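Local structure of glyoxylate-induced Protein (Pseudomonas aeruginosa, 1SQ4) at the interface of chains A and B. The protein belongs to the two-domain cupin family and may act as a ureidoglycine aminohydrolase. Sequence-based numbering; all coordinates share one arbitrary frame. Chains: chain A/B, Glyoxylate-induced Protein.

Contact 1 and contact 2 lie about 16 Å apart, measured between the centres of their C-alpha atoms, and belong to one interface between two copies of this double-barrel cupin protein. Both use the segment of chain B that follows strand 258-265: residues 267-268 enter contact 2 and residues 269-272 continue directly into contact 1. In contact 1 this tail crosses strands of chain A and is held partly by polar groups, whereas contact 2 joins loops through mostly apolar surfaces. The A-B interface is not an exact two-fold, and the deposited eight-copy assembly may not be the biological one.

Contact 1: the interface of chains A and B. Residues chain A 56, 58-59, 66-69, 71, 142-143; chain B 269-272.
The C-terminal loop of chain B, residues 269-272, runs over strands 52-57, 69-76 and 136-144 of chain A and the loops carrying A:Arg59 and A:Glu66, in a pairing of two bicupin subunits. A:Tyr71, with CG anti to its carbonyl carbon (chi1 -45°), points its ring at this tail, and its phenol OH meets two groups of chain B. The backbone N of B:Met270 donates to OH at 3.1 Å with a nearly straight angle of 166° at the hydrogen. B:His269 ND1 lies 2.8 Å from the same OH, in the plane of the tyrosine ring at its edge; the direction of that hydrogen bond is not decided.

The imidazole of B:His269 also carries the guanidinium of A:Arg142 over one face. The two planes differ by 6°, and NH2 of A:Arg142 sits 3.5 Å from the ring centroid, a cation-pi stack that may disfavour protonation of the histidine. The arginine chain reaches this position through a bend at chi3, and OG of A:Ser69 lies at the guanidinium edge, in its plane.

B:Met270, a selenomethionine bent at chi2 and chi3, meets A:Val56 tip to tip: its CG is 3.7 Å from CG1 of A:Val56. That same CG lies at the tyrosine edge, 3.8 Å from CE1 of A:Tyr71, while SE is 3.9 Å from NH1 of A:Arg59, whose chain crosses at about a right angle.

B:Leu272, poorly ordered, straddles two strands with its methyl branches. CD2 packs against CB of A:Ser69 at 3.4 Å, and CD1 approaches CA of A:Lys143 at 3.8 Å.

Contact 2: the interface of chains A and B. Residues chain A 46-48, 86; chain B 148-151, 187, 267-268.
A:Pro47 and A:Phe48, in the loop that leads to the short strand at residue 50 and then strand 52-57 of the cupin fold, press against chain B loops carrying B:Val148 to B:Val151, B:Met187 and B:Asn267. The proline ring, which buries 72 Å² against chain B, can be traced atom by atom. CB faces the selenomethionine B:Met187 and, at 4.1 Å, the methyl CG2 of B:Val151. CG, the ring tip, lies 3.4 Å from CG of B:Met187, whose chain crosses the ring obliquely. CD then turns to the backbone O of B:Asn267, 3.6 Å away, a van der Waals approach to a carbonyl.

That carbonyl is already engaged within chain B. B:Arg268, bent at chi2 and chi3, folds back and grips B:Asn267 O side-on with NE (2.7 Å) and NH1 (3.1 Å). Both donors stand above the carbonyl plane, 46° out of it for NE, while the oxygen stays within 5° of the guanidinium plane. NH1 also donates to B:Met187 O, this time in the carbonyl plane. One guanidinium thus ties together the two loop segments that receive the proline, and CG1 of B:Val148 covers one of its faces, offset toward the rim.

Beside the proline, A:Phe48 has CG anti to its carbonyl carbon (chi1 -49°) and directs its ring edge, not a face, at chain B. CZ rests 3.7 Å from CG2 of B:Val151 and 3.8 Å from CA of B:Gly150, with B:Asp149 O lying in the ring plane at the same edge. If this A-B pairing is the biological one, the patch would add mostly apolar contact to it, built on a chain B surface braced by its own hydrogen bonds.

Contact 1: the interface of chains A and B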
ATOM      1  N   VAL A  56       0.440  13.007 -29.340  1.00 12.03           N
ATOM      2  CA  VAL A  56      -0.720  13.469 -28.583  1.00 13.39           C
ATOM      3  C   VAL A  56      -0.464  13.375 -27.089  1.00 15.14           C
ATOM      4  O   VAL A  56       0.249  12.491 -26.616  1.00 16.85           O
ATOM      5  CB  VAL A  56      -2.005  12.652 -28.916  1.00 13.14           C
ATOM      6  CG1 VAL A  56      -3.194  13.263 -28.198  1.00 13.54           C
ATOM      7  CG2 VAL A  56      -2.271  12.645 -30.411  1.00 11.49           C
ATOM      8  N   ALA A  58      -3.163  14.071 -24.115  1.00 17.22           N
ATOM      9  CA  ALA A  58      -4.451  14.485 -23.573  1.00 16.58           C
ATOM     10  C   ALA A  58      -4.919  13.384 -22.621  1.00 15.73           C
ATOM     11  O   ALA A  58      -4.353  12.298 -22.616  1.00 16.52           O
ATOM     12  CB  ALA A  58      -5.446  14.667 -24.710  1.00 17.07           C
ATOM     13  N   ARG A  59      -5.945  13.663 -21.826  1.00 16.29           N
ATOM     14  CA  ARG A  59      -6.475  12.688 -20.869  1.00 15.87           C
ATOM     15  C   ARG A  59      -5.382  11.940 -20.090  1.00 16.22           C
ATOM     16  O   ARG A  59      -5.393  10.702 -20.026  1.00 18.21           O
ATOM     17  CB  ARG A  59      -7.368  11.664 -21.588  1.00 12.89           C
ATOM     18  CG  ARG A  59      -8.533  12.276 -22.322  1.00 10.01           C
ATOM     19  CD  ARG A  59      -9.615  11.249 -22.598  1.00  7.79           C
ATOM     20  NE  ARG A  59      -9.274  10.301 -23.662  1.00  6.84           N
ATOM     21  CZ  ARG A  59      -9.097  10.635 -24.939  1.00  4.48           C
ATOM     22  NH1 ARG A  59      -9.226  11.902 -25.322  1.00  3.72           N
ATOM     23  NH2 ARG A  59      -8.792   9.701 -25.826  1.00  1.00           N
ATOM     24  N   GLU A  66     -10.707  16.526 -19.908  1.00 23.15           N
ATOM     25  CA  GLU A  66     -11.028  16.612 -21.317  1.00 21.56           C
ATOM     26  C   GLU A  66     -11.195  18.065 -21.699  1.00 19.16           C
ATOM     27  O   GLU A  66     -11.778  18.379 -22.721  1.00 20.09           O
ATOM     28  CB  GLU A  66     -12.315  15.860 -21.605  1.00 23.92           C
ATOM     29  CG  GLU A  66     -12.348  14.455 -21.058  1.00 27.42           C
ATOM     30  CD  GLU A  66     -13.670  13.784 -21.346  1.00 30.31           C
ATOM     31  OE1 GLU A  66     -13.953  13.533 -22.543  1.00 31.08           O
ATOM     32  OE2 GLU A  66     -14.431  13.528 -20.383  1.00 30.81           O
ATOM     33  N   THR A  67     -10.681  18.964 -20.873  1.00 17.43           N
ATOM     34  CA  THR A  67     -10.805  20.382 -21.173  1.00 14.10           C
ATOM     35  C   THR A  67      -9.801  20.800 -22.232  1.00 13.44           C
ATOM     36  O   THR A  67     -10.137  21.500 -23.183  1.00 14.19           O
ATOM     37  CB  THR A  67     -10.571  21.253 -19.935  1.00 10.64           C
ATOM     38  OG1 THR A  67     -11.564  20.959 -18.950  1.00 10.09           O
ATOM     39  CG2 THR A  67     -10.646  22.717 -20.307  1.00 10.11           C
ATOM     40  N   PHE A  68      -8.559  20.369 -22.067  1.00 11.45           N
ATOM     41  CA  PHE A  68      -7.517  20.738 -23.007  1.00  9.47           C
ATOM     42  C   PHE A  68      -7.029  19.567 -23.833  1.00  8.23           C
ATOM     43  O   PHE A  68      -7.237  18.402 -23.493  1.00  8.77           O
ATOM     44  CB  PHE A  68      -6.319  21.342 -22.260  1.00  8.25           C
ATOM     45  CG  PHE A  68      -6.561  22.721 -21.717  1.00  7.36           C
ATOM     46  CD1 PHE A  68      -6.678  23.814 -22.573  1.00  8.13           C
ATOM     47  CD2 PHE A  68      -6.629  22.937 -20.349  1.00  7.02           C
ATOM     48  CE1 PHE A  68      -6.858  25.112 -22.071  1.00  7.99           C
ATOM     49  CE2 PHE A  68      -6.807  24.224 -19.837  1.00  9.43           C
ATOM     50  CZ  PHE A  68      -6.922  25.318 -20.703  1.00  7.16           C
ATOM     51  N   SER A  69      -6.383  19.905 -24.936  1.00  6.93           N
ATOM     52  CA  SER A  69      -5.803  18.925 -25.822  1.00  5.91           C
ATOM     53  C   SER A  69      -4.479  19.562 -26.244  1.00  6.33           C
ATOM     54  O   SER A  69      -4.410  20.756 -26.545  1.00  6.65           O
ATOM     55  CB  SER A  69      -6.726  18.669 -27.017  1.00  6.12           C
ATOM     56  OG  SER A  69      -6.234  19.244 -28.211  1.00  8.38           O
ATOM     57  N   TYR A  71      -0.877  18.891 -28.642  1.00  2.32           N
ATOM     58  CA  TYR A  71      -0.207  18.054 -29.628  1.00  2.76           C
ATOM     59  C   TYR A  71       1.190  18.618 -29.862  1.00  3.37           C
ATOM     60  O   TYR A  71       1.428  19.808 -29.659  1.00  2.24           O
ATOM     61  CB  TYR A  71      -0.932  18.060 -30.975  1.00  2.98           C
ATOM     62  CG  TYR A  71      -2.428  17.899 -30.964  1.00  1.38           C
ATOM     63  CD1 TYR A  71      -3.063  17.056 -30.058  1.00  1.36           C
ATOM     64  CD2 TYR A  71      -3.203  18.511 -31.946  1.00  1.00           C
ATOM     65  CE1 TYR A  71      -4.433  16.820 -30.137  1.00  1.00           C
ATOM     66  CE2 TYR A  71      -4.568  18.277 -32.032  1.00  1.00           C
ATOM     67  CZ  TYR A  71      -5.174  17.426 -31.125  1.00  1.00           C
ATOM     68  OH  TYR A  71      -6.512  17.146 -31.229  1.00  1.00           O
ATOM     69  N   ARG A 142      -5.313  23.058 -27.587  1.00  5.19           N
ATOM     70  CA  ARG A 142      -6.704  23.340 -27.943  1.00  6.21           C
ATOM     71  C   ARG A 142      -7.696  23.310 -26.796  1.00  5.85           C
ATOM     72  O   ARG A 142      -7.505  22.599 -25.809  1.00  8.15           O
ATOM     73  CB  ARG A 142      -7.191  22.354 -29.019  1.00  6.67           C
ATOM     74  CG  ARG A 142      -6.472  22.490 -30.359  1.00  6.34           C
ATOM     75  CD  ARG A 142      -6.723  21.314 -31.291  1.00  6.09           C
ATOM     76  NE  ARG A 142      -8.034  21.312 -31.946  1.00  5.26           N
ATOM     77  CZ  ARG A 142      -9.063  20.564 -31.567  1.00  5.15           C
ATOM     78  NH1 ARG A 142      -8.944  19.754 -30.522  1.00  6.70           N
ATOM     79  NH2 ARG A 142     -10.199  20.602 -32.250  1.00  3.63           N
ATOM     80  N   LYS A 143      -8.766  24.083 -26.947  1.00  3.99           N
ATOM     81  CA  LYS A 143      -9.829  24.141 -25.955  1.00  3.70           C
ATOM     82  C   LYS A 143     -11.061  24.786 -26.543  1.00  4.24           C
ATOM     83  O   LYS A 143     -10.968  25.683 -27.375  1.00  5.12           O
ATOM     84  CB  LYS A 143      -9.413  24.961 -24.734  1.00  3.52           C
ATOM     85  CG  LYS A 143     -10.539  25.197 -23.718  1.00  1.00           C
ATOM     86  CD  LYS A 143     -10.134  26.294 -22.743  1.00  1.00           C
ATOM     87  CE  LYS A 143     -11.125  26.525 -21.595  1.00  1.00           C
ATOM     88  NZ  LYS A 143     -12.548  26.693 -21.988  1.00  1.00           N
TER
ATOM     89  N   HIS B 269      -9.384  14.460 -34.083  1.00  8.47           N
ATOM     90  CA  HIS B 269      -9.018  15.380 -33.007  1.00 10.14           C
ATOM     91  C   HIS B 269      -9.427  14.754 -31.687  1.00 12.54           C
ATOM     92  O   HIS B 269     -10.282  13.873 -31.659  1.00 14.02           O
ATOM     93  CB  HIS B 269      -9.754  16.720 -33.131  1.00  8.42           C
ATOM     94  CG  HIS B 269      -9.005  17.770 -33.887  1.00  8.47           C
ATOM     95  ND1 HIS B 269      -7.754  18.213 -33.518  1.00 10.95           N
ATOM     96  CD2 HIS B 269      -9.341  18.479 -34.992  1.00  8.50           C
ATOM     97  CE1 HIS B 269      -7.349  19.148 -34.360  1.00  7.74           C
ATOM     98  NE2 HIS B 269      -8.295  19.325 -35.265  1.00  8.94           N
HETATM   99  N   MSE B 270      -8.830  15.224 -30.593  1.00 14.86           N
HETATM  100  CA  MSE B 270      -9.156  14.722 -29.259  1.00 16.42           C
HETATM  101  C   MSE B 270     -10.454  15.368 -28.769  1.00 16.79           C
HETATM  102  O   MSE B 270     -10.619  16.579 -28.863  1.00 14.86           O
HETATM  103  CB  MSE B 270      -8.021  15.041 -28.287  1.00 17.15           C
HETATM  104  CG  MSE B 270      -6.731  14.294 -28.562  1.00 21.08           C
HETATM  105 SE   MSE B 270      -6.906  12.364 -28.378  1.00 25.26          SE
HETATM  106  CE  MSE B 270      -7.140  11.922 -30.241  1.00 23.72           C
ATOM    107  N   ARG B 271     -11.375  14.560 -28.248  1.00 19.80           N
ATOM    108  CA  ARG B 271     -12.651  15.086 -27.766  1.00 25.19           C
ATOM    109  C   ARG B 271     -12.491  16.055 -26.600  1.00 25.36           C
ATOM    110  O   ARG B 271     -11.910  15.713 -25.579  1.00 26.12           O
ATOM    111  CB  ARG B 271     -13.603  13.944 -27.367  1.00 28.64           C
ATOM    112  CG  ARG B 271     -12.951  12.762 -26.648  1.00 37.46           C
ATOM    113  CD  ARG B 271     -12.414  11.671 -27.611  1.00 43.56           C
ATOM    114  NE  ARG B 271     -13.447  10.708 -28.010  1.00 48.13           N
ATOM    115  CZ  ARG B 271     -13.211   9.538 -28.610  1.00 49.63           C
ATOM    116  NH1 ARG B 271     -14.223   8.735 -28.925  1.00 50.63           N
ATOM    117  NH2 ARG B 271     -11.972   9.160 -28.894  1.00 49.80           N
ATOM    118  N   LEU B 272     -13.016  17.267 -26.758  1.00 27.01           N
ATOM    119  CA  LEU B 272     -12.923  18.287 -25.716  1.00 28.79           C
ATOM    120  C   LEU B 272     -14.276  18.606 -25.094  1.00 29.30           C
ATOM    121  O   LEU B 272     -15.270  18.725 -25.800  1.00 30.85           O
ATOM    122  CB  LEU B 272     -12.331  19.572 -26.295  1.00 28.09           C
ATOM    123  CG  LEU B 272     -10.937  19.461 -26.912  1.00 28.93           C
ATOM    124  CD1 LEU B 272     -10.563  20.794 -27.536  1.00 29.15           C
ATOM    125  CD2 LEU B 272      -9.925  19.040 -25.858  1.00 28.33           C
TER

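Contact 2: the interface of chains A and B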
ATOM      1  N   LEU A  46      -3.902  13.868 -38.677  1.00  6.03           N
ATOM      2  CA  LEU A  46      -5.130  14.625 -38.838  1.00  7.50           C
ATOM      3  C   LEU A  46      -5.459  14.819 -40.319  1.00  9.27           C
ATOM      4  O   LEU A  46      -4.570  14.888 -41.172  1.00 11.70           O
ATOM      5  CB  LEU A  46      -5.032  15.983 -38.131  1.00  5.22           C
ATOM      6  CG  LEU A  46      -4.964  15.969 -36.600  1.00  6.11           C
ATOM      7  CD1 LEU A  46      -4.670  17.382 -36.096  1.00  1.67           C
ATOM      8  CD2 LEU A  46      -6.285  15.437 -35.993  1.00  3.06           C
ATOM      9  N   PRO A  47      -6.754  14.886 -40.646  1.00  9.19           N
ATOM     10  CA  PRO A  47      -7.177  15.070 -42.032  1.00  7.49           C
ATOM     11  C   PRO A  47      -6.690  16.381 -42.564  1.00  6.82           C
ATOM     12  O   PRO A  47      -6.579  17.356 -41.823  1.00  7.92           O
ATOM     13  CB  PRO A  47      -8.694  15.066 -41.939  1.00  7.76           C
ATOM     14  CG  PRO A  47      -8.958  14.145 -40.826  1.00  9.95           C
ATOM     15  CD  PRO A  47      -7.909  14.567 -39.794  1.00 10.49           C
ATOM     16  N   PHE A  48      -6.400  16.400 -43.855  1.00  6.24           N
ATOM     17  CA  PHE A  48      -5.983  17.623 -44.499  1.00  5.94           C
ATOM     18  C   PHE A  48      -4.592  18.112 -44.087  1.00  8.17           C
ATOM     19  O   PHE A  48      -4.289  19.303 -44.188  1.00  8.65           O
ATOM     20  CB  PHE A  48      -7.038  18.699 -44.212  1.00  3.50           C
ATOM     21  CG  PHE A  48      -8.461  18.242 -44.470  1.00  4.77           C
ATOM     22  CD1 PHE A  48      -8.834  17.755 -45.727  1.00  4.85           C
ATOM     23  CD2 PHE A  48      -9.433  18.305 -43.470  1.00  3.24           C
ATOM     24  CE1 PHE A  48     -10.147  17.355 -45.986  1.00  3.70           C
ATOM     25  CE2 PHE A  48     -10.751  17.906 -43.725  1.00  2.96           C
ATOM     26  CZ  PHE A  48     -11.109  17.425 -44.988  1.00  2.45           C
ATOM     27  N   GLN A  86     -10.892  21.957 -37.648  1.00 20.85           N
ATOM     28  CA  GLN A  86     -12.216  21.580 -38.148  1.00 21.69           C
ATOM     29  C   GLN A  86     -13.310  21.989 -37.184  1.00 20.52           C
ATOM     30  O   GLN A  86     -14.486  22.071 -37.551  1.00 19.53           O
ATOM     31  CB  GLN A  86     -12.289  20.070 -38.361  1.00 24.27           C
ATOM     32  CG  GLN A  86     -11.392  19.582 -39.457  1.00 28.43           C
ATOM     33  CD  GLN A  86     -11.626  20.331 -40.740  1.00 32.24           C
ATOM     34  OE1 GLN A  86     -11.316  21.524 -40.852  1.00 34.87           O
ATOM     35  NE2 GLN A  86     -12.188  19.642 -41.724  1.00 34.91           N
TER
ATOM     36  N   VAL B 148     -16.097  13.573 -40.630  1.00 13.86           N
ATOM     37  CA  VAL B 148     -15.389  14.824 -40.776  1.00 13.85           C
ATOM     38  C   VAL B 148     -15.638  15.350 -42.182  1.00 12.65           C
ATOM     39  O   VAL B 148     -15.447  14.641 -43.175  1.00 11.09           O
ATOM     40  CB  VAL B 148     -13.862  14.673 -40.493  1.00 13.67           C
ATOM     41  CG1 VAL B 148     -13.321  13.420 -41.147  1.00 14.02           C
ATOM     42  CG2 VAL B 148     -13.126  15.905 -40.998  1.00 10.74           C
ATOM     43  N   ASP B 149     -16.094  16.595 -42.242  1.00 12.27           N
ATOM     44  CA  ASP B 149     -16.383  17.243 -43.503  1.00 12.69           C
ATOM     45  C   ASP B 149     -15.216  17.220 -44.436  1.00 10.40           C
ATOM     46  O   ASP B 149     -14.108  17.596 -44.062  1.00 10.59           O
ATOM     47  CB  ASP B 149     -16.793  18.698 -43.306  1.00 17.12           C
ATOM     48  CG  ASP B 149     -18.262  18.845 -43.018  1.00 22.93           C
ATOM     49  OD1 ASP B 149     -18.874  19.824 -43.519  1.00 26.59           O
ATOM     50  OD2 ASP B 149     -18.809  17.983 -42.293  1.00 24.79           O
ATOM     51  N   GLY B 150     -15.488  16.797 -45.665  1.00  7.20           N
ATOM     52  CA  GLY B 150     -14.459  16.734 -46.675  1.00  6.19           C
ATOM     53  C   GLY B 150     -13.911  15.341 -46.772  1.00  6.52           C
ATOM     54  O   GLY B 150     -13.268  14.979 -47.749  1.00  7.02           O
ATOM     55  N   VAL B 151     -14.154  14.547 -45.744  1.00  8.24           N
ATOM     56  CA  VAL B 151     -13.667  13.189 -45.769  1.00 10.52           C
ATOM     57  C   VAL B 151     -14.843  12.256 -45.917  1.00 10.75           C
ATOM     58  O   VAL B 151     -15.778  12.288 -45.119  1.00 12.08           O
ATOM     59  CB  VAL B 151     -12.905  12.865 -44.498  1.00 12.05           C
ATOM     60  CG1 VAL B 151     -12.347  11.462 -44.580  1.00 12.52           C
ATOM     61  CG2 VAL B 151     -11.784  13.879 -44.312  1.00 12.25           C
HETATM   62  N   MSE B 187      -7.365   8.587 -44.175  1.00 11.48           N
HETATM   63  CA  MSE B 187      -8.019   9.412 -43.190  1.00 12.56           C
HETATM   64  C   MSE B 187      -9.514   9.177 -43.055  1.00 12.60           C
HETATM   65  O   MSE B 187     -10.165   9.794 -42.226  1.00 11.79           O
HETATM   66  CB  MSE B 187      -7.740  10.881 -43.500  1.00 15.68           C
HETATM   67  CG  MSE B 187      -7.134  11.634 -42.329  1.00 21.65           C
HETATM   68 SE   MSE B 187      -5.523  10.794 -41.610  1.00 28.78          SE
HETATM   69  CE  MSE B 187      -4.242  12.059 -42.326  1.00 31.15           C
ATOM     70  N   ASN B 267      -6.668   9.099 -36.203  1.00 11.50           N
ATOM     71  CA  ASN B 267      -6.892  10.062 -37.276  1.00  9.14           C
ATOM     72  C   ASN B 267      -7.976  11.078 -37.002  1.00 10.33           C
ATOM     73  O   ASN B 267      -8.648  11.538 -37.924  1.00 12.16           O
ATOM     74  CB  ASN B 267      -7.204   9.337 -38.577  1.00  6.16           C
ATOM     75  CG  ASN B 267      -6.167   8.318 -38.924  1.00  3.92           C
ATOM     76  OD1 ASN B 267      -5.025   8.424 -38.506  1.00  3.57           O
ATOM     77  ND2 ASN B 267      -6.554   7.320 -39.695  1.00  4.38           N
ATOM     78  N   ARG B 268      -8.157  11.439 -35.739  1.00 10.50           N
ATOM     79  CA  ARG B 268      -9.179  12.421 -35.409  1.00  9.50           C
ATOM     80  C   ARG B 268      -8.717  13.327 -34.268  1.00  9.06           C
ATOM     81  O   ARG B 268      -7.748  13.015 -33.586  1.00 10.07           O
ATOM     82  CB  ARG B 268     -10.466  11.695 -35.043  1.00  8.26           C
ATOM     83  CG  ARG B 268     -11.700  12.361 -35.591  1.00 10.54           C
ATOM     84  CD  ARG B 268     -12.324  11.621 -36.800  1.00 10.43           C
ATOM     85  NE  ARG B 268     -11.373  11.333 -37.862  1.00  9.17           N
ATOM     86  CZ  ARG B 268     -11.681  10.744 -39.016  1.00  9.10           C
ATOM     87  NH1 ARG B 268     -10.726  10.517 -39.909  1.00  9.15           N
ATOM     88  NH2 ARG B 268     -12.929  10.390 -39.292  1.00  6.61           N
TER